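Local coordinates for protein lasso peptide isopeptidase AtxE2 (Asticcacaulis excentricus, PDB 5TXE) that hydrolyses the isopeptide bond of the threaded lasso peptides astexin-2 and astexin-3, turning them into linear peptides, at residues A71-Q76 with L128-R133; Y143-Q148 with R152-S157. The protein carries 1 engineered substitution. All blocks are in the same frame, centred on the assembly; numbering follows the deposited sequence.

How the contacts relate
Contact 1 comes first along the chain and closes before contact 2 opens; their centres lie about 11 Å apart, on the same side of the chain's centre. Both belong to the run of small antiparallel sheets that precedes the catalytic hydrolase part, consistent with the beta-propeller of the prolyl oligopeptidase family. Contact 1 sets strand 69-78, of one sheet, against the loop that leads into strand 133-134 of the next; contact 2 is the central hairpin of that second sheet, strands 140-147 and 150-157. Ile-130 and Pro-132 join the two, for both also pack on Tyr-143. Contact 1 joins one sheet to the next, contact 2 holds the second together from within, and both lie away from the catalytic residues.

Contact 1: residues A71-Q76 with L128-R133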
loop_
_atom_site.group_PDB
_atom_site.type_symbol
_atom_site.label_atom_id
_atom_site.label_comp_id
_atom_site.label_asym_id
_atom_site.label_seq_id
_atom_site.Cartn_x
_atom_site.Cartn_y
_atom_site.Cartn_z
ATOM N N ALA A 71 0.098 20.412 9.304
ATOM C CA ALA A 71 1.132 20.349 8.287
ATOM C C ALA A 71 1.177 18.934 7.685
ATOM O O ALA A 71 1.019 17.925 8.397
ATOM C CB ALA A 71 2.481 20.690 8.902
ATOM N N PHE A 72 1.392 18.877 6.376
ATOM C CA PHE A 72 1.359 17.629 5.635
ATOM C C PHE A 72 1.955 17.858 4.249
ATOM O O PHE A 72 1.982 18.994 3.782
ATOM C CB PHE A 72 -0.084 17.147 5.485
ATOM C CG PHE A 72 -1.016 18.165 4.865
ATOM C CD1 PHE A 72 -1.504 19.203 5.602
ATOM C CD2 PHE A 72 -1.376 18.084 3.537
ATOM C CE1 PHE A 72 -2.371 20.130 5.034
ATOM C CE2 PHE A 72 -2.205 19.012 2.952
ATOM C CZ PHE A 72 -2.718 20.043 3.705
ATOM N N GLN A 73 2.406 16.774 3.603
ATOM C CA GLN A 73 2.962 16.781 2.246
ATOM C C GLN A 73 1.990 16.334 1.214
ATOM O O GLN A 73 1.270 15.347 1.397
ATOM C CB GLN A 73 4.191 15.906 2.166
ATOM C CG GLN A 73 4.931 16.009 0.855
ATOM C CD GLN A 73 5.908 14.853 0.720
ATOM O OE1 GLN A 73 7.169 15.029 0.710
ATOM N NE2 GLN A 73 5.335 13.628 0.684
ATOM N N VAL A 74 1.948 17.097 0.121
ATOM C CA VAL A 74 1.120 16.785 -1.058
ATOM C C VAL A 74 2.025 16.398 -2.204
ATOM O O VAL A 74 3.073 16.988 -2.393
ATOM C CB VAL A 74 0.210 17.962 -1.517
ATOM C CG1 VAL A 74 -0.557 17.570 -2.764
ATOM C CG2 VAL A 74 -0.837 18.295 -0.449
ATOM N N ARG A 75 1.637 15.351 -2.907
ATOM C CA ARG A 75 2.396 14.849 -4.021
ATOM C C ARG A 75 1.473 14.882 -5.209
ATOM O O ARG A 75 0.316 14.431 -5.151
ATOM C CB ARG A 75 2.793 13.388 -3.788
ATOM C CG ARG A 75 3.491 12.763 -4.980
ATOM C CD ARG A 75 3.903 11.316 -4.713
ATOM N NE ARG A 75 2.768 10.429 -4.521
ATOM C CZ ARG A 75 1.952 10.013 -5.476
ATOM N NH1 ARG A 75 2.122 10.353 -6.746
ATOM N NH2 ARG A 75 0.947 9.222 -5.153
ATOM N N GLN A 76 1.995 15.398 -6.297
ATOM C CA GLN A 76 1.253 15.395 -7.518
ATOM C C GLN A 76 2.099 15.015 -8.739
ATOM O O GLN A 76 3.134 15.594 -9.035
ATOM C CB GLN A 76 0.605 16.737 -7.746
ATOM C CG GLN A 76 -0.417 16.651 -8.891
ATOM C CD GLN A 76 -1.423 17.757 -8.871
ATOM O OE1 GLN A 76 -1.519 18.550 -7.918
ATOM N NE2 GLN A 76 -2.173 17.831 -9.921
ATOM N N LEU A 128 7.957 7.140 1.031
ATOM C CA LEU A 128 7.965 7.324 2.494
ATOM C C LEU A 128 7.002 8.409 2.861
ATOM O O LEU A 128 6.986 9.453 2.221
ATOM C CB LEU A 128 9.325 7.805 2.940
ATOM C CG LEU A 128 9.582 7.932 4.449
ATOM C CD1 LEU A 128 9.569 6.568 5.140
ATOM C CD2 LEU A 128 10.912 8.623 4.695
ATOM N N THR A 129 6.159 8.146 3.843
ATOM C CA THR A 129 5.289 9.147 4.416
ATOM C C THR A 129 6.148 10.178 5.160
ATOM O O THR A 129 6.982 9.829 5.998
ATOM C CB THR A 129 4.298 8.521 5.391
ATOM O OG1 THR A 129 3.387 7.715 4.674
ATOM C CG2 THR A 129 3.432 9.607 6.062
ATOM N N ILE A 130 5.977 11.448 4.826
ATOM C CA ILE A 130 6.820 12.483 5.428
ATOM C C ILE A 130 5.962 13.162 6.515
ATOM O O ILE A 130 4.950 13.859 6.215
ATOM C CB ILE A 130 7.262 13.533 4.388
ATOM C CG1 ILE A 130 8.022 12.881 3.219
ATOM C CG2 ILE A 130 8.079 14.655 5.054
ATOM C CD1 ILE A 130 9.314 12.207 3.660
ATOM N N GLN A 131 6.402 12.972 7.744
ATOM C CA GLN A 131 5.775 13.616 8.879
ATOM C C GLN A 131 6.563 14.842 9.315
ATOM O O GLN A 131 7.698 14.727 9.714
ATOM C CB GLN A 131 5.633 12.669 10.074
ATOM C CG GLN A 131 4.457 13.169 10.935
ATOM C CD GLN A 131 4.136 12.336 12.189
ATOM O OE1 GLN A 131 4.940 11.502 12.676
ATOM N NE2 GLN A 131 2.937 12.577 12.721
ATOM N N PRO A 132 5.974 16.002 9.179
ATOM C CA PRO A 132 6.634 17.217 9.599
ATOM C C PRO A 132 6.671 17.376 11.101
ATOM O O PRO A 132 5.653 17.142 11.750
ATOM C CB PRO A 132 5.753 18.331 9.037
ATOM C CG PRO A 132 4.591 17.698 8.436
ATOM C CD PRO A 132 4.647 16.228 8.605
ATOM N N ARG A 133 7.814 17.809 11.621
ATOM C CA ARG A 133 8.004 18.042 13.044
ATOM C C ARG A 133 7.894 19.506 13.324
ATOM O O ARG A 133 8.680 20.303 12.775
ATOM C CB ARG A 133 9.367 17.554 13.453
ATOM C CG ARG A 133 9.677 16.129 12.977
ATOM C CD ARG A 133 8.701 15.298 13.724
ATOM N NE ARG A 133 8.247 13.959 13.311
ATOM C CZ ARG A 133 8.977 12.869 13.246
ATOM N NH1 ARG A 133 10.280 12.922 13.381
ATOM N NH2 ARG A 133 8.406 11.734 12.948
HETATM O O HOH W 1 2.762 14.068 4.857
HETATM O O HOH W 2 6.463 11.121 0.182
#
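Pro-132 lays the CG corner of its ring against Ala-71, 3.7 Å from the methyl CB and 3.6 Å from the carbonyl O of Ala-71. This is the close-packed end of the contact. Further along, Gln-73 and Ile-130 meet at a slant: the amide of Gln-73 rests beside the CG1 branch of Ile-130, with OE1 3.4 Å from that carbon. The glutamine reaches there because CG stands anti to the backbone N (chi1 -172°) and the chain runs on extended.

No direct hydrogen bond crosses the contact; two waters do that work on the looser side. One accepts from Gln-73 N and donates to Ile-130 O at 2.6 Å from that oxygen. The other accepts an N-H from Gln-73 NE2, 2.8 Å from that nitrogen, and donates to Leu-128 O. Cutting Gln-73 back to alanine removes the whole amide, which is likely to leave the second water without its donor and a gap beside Ile-130 CG1.

Strand 69-78 pairs with strand 83-92, where Phe-86 touches Gln-73, while Leu-141 and Tyr-143 of strand 140-147 pack on Ala-71 and Ile-130 respectively, so the loop is held between two sheets.

Contact 2: residues Y143-Q148 with R152-S157; sequences YLRQDQ and RVWRAS
Arg-152 pairs with Arg-145 through both backbone bonds, its own N giving a nearly straight one to Arg-145 O. Its side chain then runs out extended from CG to NE, and NH1 reaches Asp-147 O at 2.9 Å, the oxygen lying in the guanidinium plane. NH1 also donates to a water that bonds to Arg-145 O, Asp-147 OD1 and Trp-154 NE1, and NE meets Glu-168 in a salt bridge.

Val-153 faces Leu-144 in a non-hydrogen-bonded pair, CG2 to Leu-144 CD2 at 4.1 Å; Ile-173 of the next sheet touches both side chains. This is an antiparallel beta hairpin, strongly twisted, with 118° between the directions of the short strand segments, the middle two strands of a four-stranded sheet such as forms a propeller blade.

Trp-154 and Tyr-143 exchange two backbone bonds, the one from Trp-154 N to Tyr-143 O being the shorter at 2.9 Å. The indole carries the guanidinium of Arg-145 flat on one face, planes at 3° and Arg-145 CZ 3.7 Å from the centroid of the six-membered ring, a cation-pi stack; Arg-145 CD sits over the five-membered ring. Asp-147 helps fix the guanidinium's rotation by gripping it side-on, a salt bridge in which Asp-147 OD1 takes Arg-145 NE at 2.8 Å and Asp-147 OD2 takes Arg-145 NH2, while Arg-145 NH1 forms a salt bridge with Asp-103. At the other end of its side chain, Trp-154 CB makes a CH-pi contact over the Tyr-143 ring, whose hydroxyl is hydrogen-bonded to Asp-103 as well.

Ala-156 brings its methyl to the edge of that ring, CB 3.9 Å from Tyr-143 CE1.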
loop_
_atom_site.group_PDB
_atom_site.type_symbol
_atom_site.label_atom_id
_atom_site.label_comp_id
_atom_site.label_asym_id
_atom_site.label_seq_id
_atom_site.Cartn_x
_atom_site.Cartn_y
_atom_site.Cartn_z
ATOM N N TYR A 143 11.738 18.240 8.568
ATOM C CA TYR A 143 11.224 17.079 7.841
ATOM C C TYR A 143 12.312 16.600 6.930
ATOM O O TYR A 143 13.258 17.346 6.611
ATOM C CB TYR A 143 9.976 17.432 7.038
ATOM C CG TYR A 143 10.166 18.582 6.072
ATOM C CD1 TYR A 143 10.044 19.879 6.507
ATOM C CD2 TYR A 143 10.488 18.378 4.719
ATOM C CE1 TYR A 143 10.234 20.950 5.652
ATOM C CE2 TYR A 143 10.708 19.461 3.861
ATOM C CZ TYR A 143 10.582 20.741 4.345
ATOM O OH TYR A 143 10.773 21.847 3.578
ATOM N N LEU A 144 12.214 15.338 6.534
ATOM C CA LEU A 144 13.135 14.754 5.566
ATOM C C LEU A 144 12.756 15.103 4.120
ATOM O O LEU A 144 11.582 15.232 3.798
ATOM C CB LEU A 144 13.123 13.227 5.689
ATOM C CG LEU A 144 13.395 12.675 7.090
ATOM C CD1 LEU A 144 13.320 11.162 7.031
ATOM C CD2 LEU A 144 14.738 13.142 7.586
ATOM N N ARG A 145 13.765 15.271 3.283
ATOM C CA ARG A 145 13.573 15.575 1.877
ATOM C C ARG A 145 14.806 15.225 1.120
ATOM O O ARG A 145 15.935 15.485 1.559
ATOM C CB ARG A 145 13.229 17.048 1.688
ATOM C CG ARG A 145 13.558 17.573 0.303
ATOM C CD ARG A 145 13.072 18.989 0.027
ATOM N NE ARG A 145 13.644 19.461 -1.232
ATOM C CZ ARG A 145 13.284 20.581 -1.874
ATOM N NH1 ARG A 145 12.421 21.460 -1.343
ATOM N NH2 ARG A 145 13.852 20.833 -3.047
ATOM N N GLN A 146 14.598 14.577 -0.027
ATOM C CA GLN A 146 15.692 14.078 -0.856
ATOM C C GLN A 146 15.982 14.982 -2.079
ATOM O O GLN A 146 15.059 15.358 -2.796
ATOM C CB GLN A 146 15.311 12.702 -1.374
ATOM C CG GLN A 146 16.398 12.035 -2.199
ATOM C CD GLN A 146 16.034 10.592 -2.599
ATOM O OE1 GLN A 146 15.674 9.768 -1.761
ATOM N NE2 GLN A 146 16.145 10.289 -3.874
ATOM N N ASP A 147 17.261 15.280 -2.323
ATOM C CA ASP A 147 17.688 15.967 -3.541
ATOM C C ASP A 147 19.021 15.398 -3.939
ATOM O O ASP A 147 19.902 15.151 -3.087
ATOM C CB ASP A 147 17.824 17.481 -3.354
ATOM C CG ASP A 147 16.501 18.166 -3.020
ATOM O OD1 ASP A 147 16.157 18.294 -1.818
ATOM O OD2 ASP A 147 15.817 18.622 -3.957
ATOM N N GLN A 148 19.204 15.176 -5.245
ATOM C CA GLN A 148 20.431 14.529 -5.745
ATOM C C GLN A 148 20.745 13.223 -5.036
ATOM O O GLN A 148 21.909 12.916 -4.731
ATOM C CB GLN A 148 21.700 15.409 -5.627
ATOM C CG GLN A 148 21.940 16.361 -6.767
ATOM C CD GLN A 148 20.982 17.497 -6.721
ATOM O OE1 GLN A 148 20.830 18.152 -5.677
ATOM N NE2 GLN A 148 20.304 17.749 -7.845
ATOM N N ARG A 152 18.173 14.713 3.318
ATOM C CA ARG A 152 18.625 15.728 4.277
ATOM C C ARG A 152 17.446 16.133 5.165
ATOM O O ARG A 152 16.285 15.858 4.832
ATOM C CB ARG A 152 19.042 16.960 3.509
ATOM C CG ARG A 152 20.213 16.733 2.561
ATOM C CD ARG A 152 20.606 18.031 1.824
ATOM N NE ARG A 152 21.683 17.763 0.888
ATOM C CZ ARG A 152 21.547 17.129 -0.277
ATOM N NH1 ARG A 152 20.380 16.675 -0.710
ATOM N NH2 ARG A 152 22.614 16.906 -0.984
ATOM N N VAL A 153 17.735 16.840 6.244
ATOM C CA VAL A 153 16.684 17.515 7.009
ATOM C C VAL A 153 16.556 18.945 6.498
ATOM O O VAL A 153 17.558 19.674 6.389
ATOM C CB VAL A 153 16.987 17.551 8.507
ATOM C CG1 VAL A 153 15.876 18.285 9.204
ATOM C CG2 VAL A 153 17.114 16.141 9.053
ATOM N N TRP A 154 15.332 19.330 6.205
ATOM C CA TRP A 154 15.042 20.654 5.818
ATOM C C TRP A 154 14.251 21.318 6.945
ATOM O O TRP A 154 13.567 20.659 7.708
ATOM C CB TRP A 154 14.222 20.710 4.507
ATOM C CG TRP A 154 15.050 20.454 3.242
ATOM C CD1 TRP A 154 15.819 19.379 3.000
ATOM C CD2 TRP A 154 15.162 21.294 2.098
ATOM N NE1 TRP A 154 16.427 19.494 1.777
ATOM C CE2 TRP A 154 16.023 20.656 1.193
ATOM C CE3 TRP A 154 14.605 22.534 1.742
ATOM C CZ2 TRP A 154 16.339 21.188 -0.059
ATOM C CZ3 TRP A 154 14.953 23.088 0.506
ATOM C CH2 TRP A 154 15.829 22.419 -0.366
ATOM N N ARG A 155 14.352 22.640 6.983
ATOM C CA ARG A 155 13.644 23.497 7.919
ATOM C C ARG A 155 12.862 24.525 7.173
ATOM O O ARG A 155 13.404 25.196 6.327
ATOM C CB ARG A 155 14.665 24.185 8.794
ATOM C CG ARG A 155 14.066 25.188 9.763
ATOM C CD ARG A 155 15.211 25.714 10.579
ATOM N NE ARG A 155 14.755 26.708 11.519
ATOM C CZ ARG A 155 14.777 28.009 11.282
ATOM N NH1 ARG A 155 15.249 28.468 10.121
ATOM N NH2 ARG A 155 14.318 28.851 12.208
ATOM N N ALA A 156 11.589 24.639 7.445
ATOM C CA ALA A 156 10.730 25.566 6.736
ATOM C C ALA A 156 10.040 26.546 7.713
ATOM O O ALA A 156 9.589 26.145 8.775
ATOM C CB ALA A 156 9.661 24.823 5.960
ATOM N N SER A 157 9.876 27.804 7.299
ATOM C CA SER A 157 9.071 28.774 8.049
ATOM C C SER A 157 7.606 28.566 7.756
ATOM O O SER A 157 7.218 28.376 6.612
ATOM C CB SER A 157 9.500 30.205 7.714
ATOM O OG SER A 157 8.664 31.156 8.328
HETATM O O HOH W 3 17.643 17.197 0.227
HETATM O O HOH W 4 23.445 14.766 -3.010
#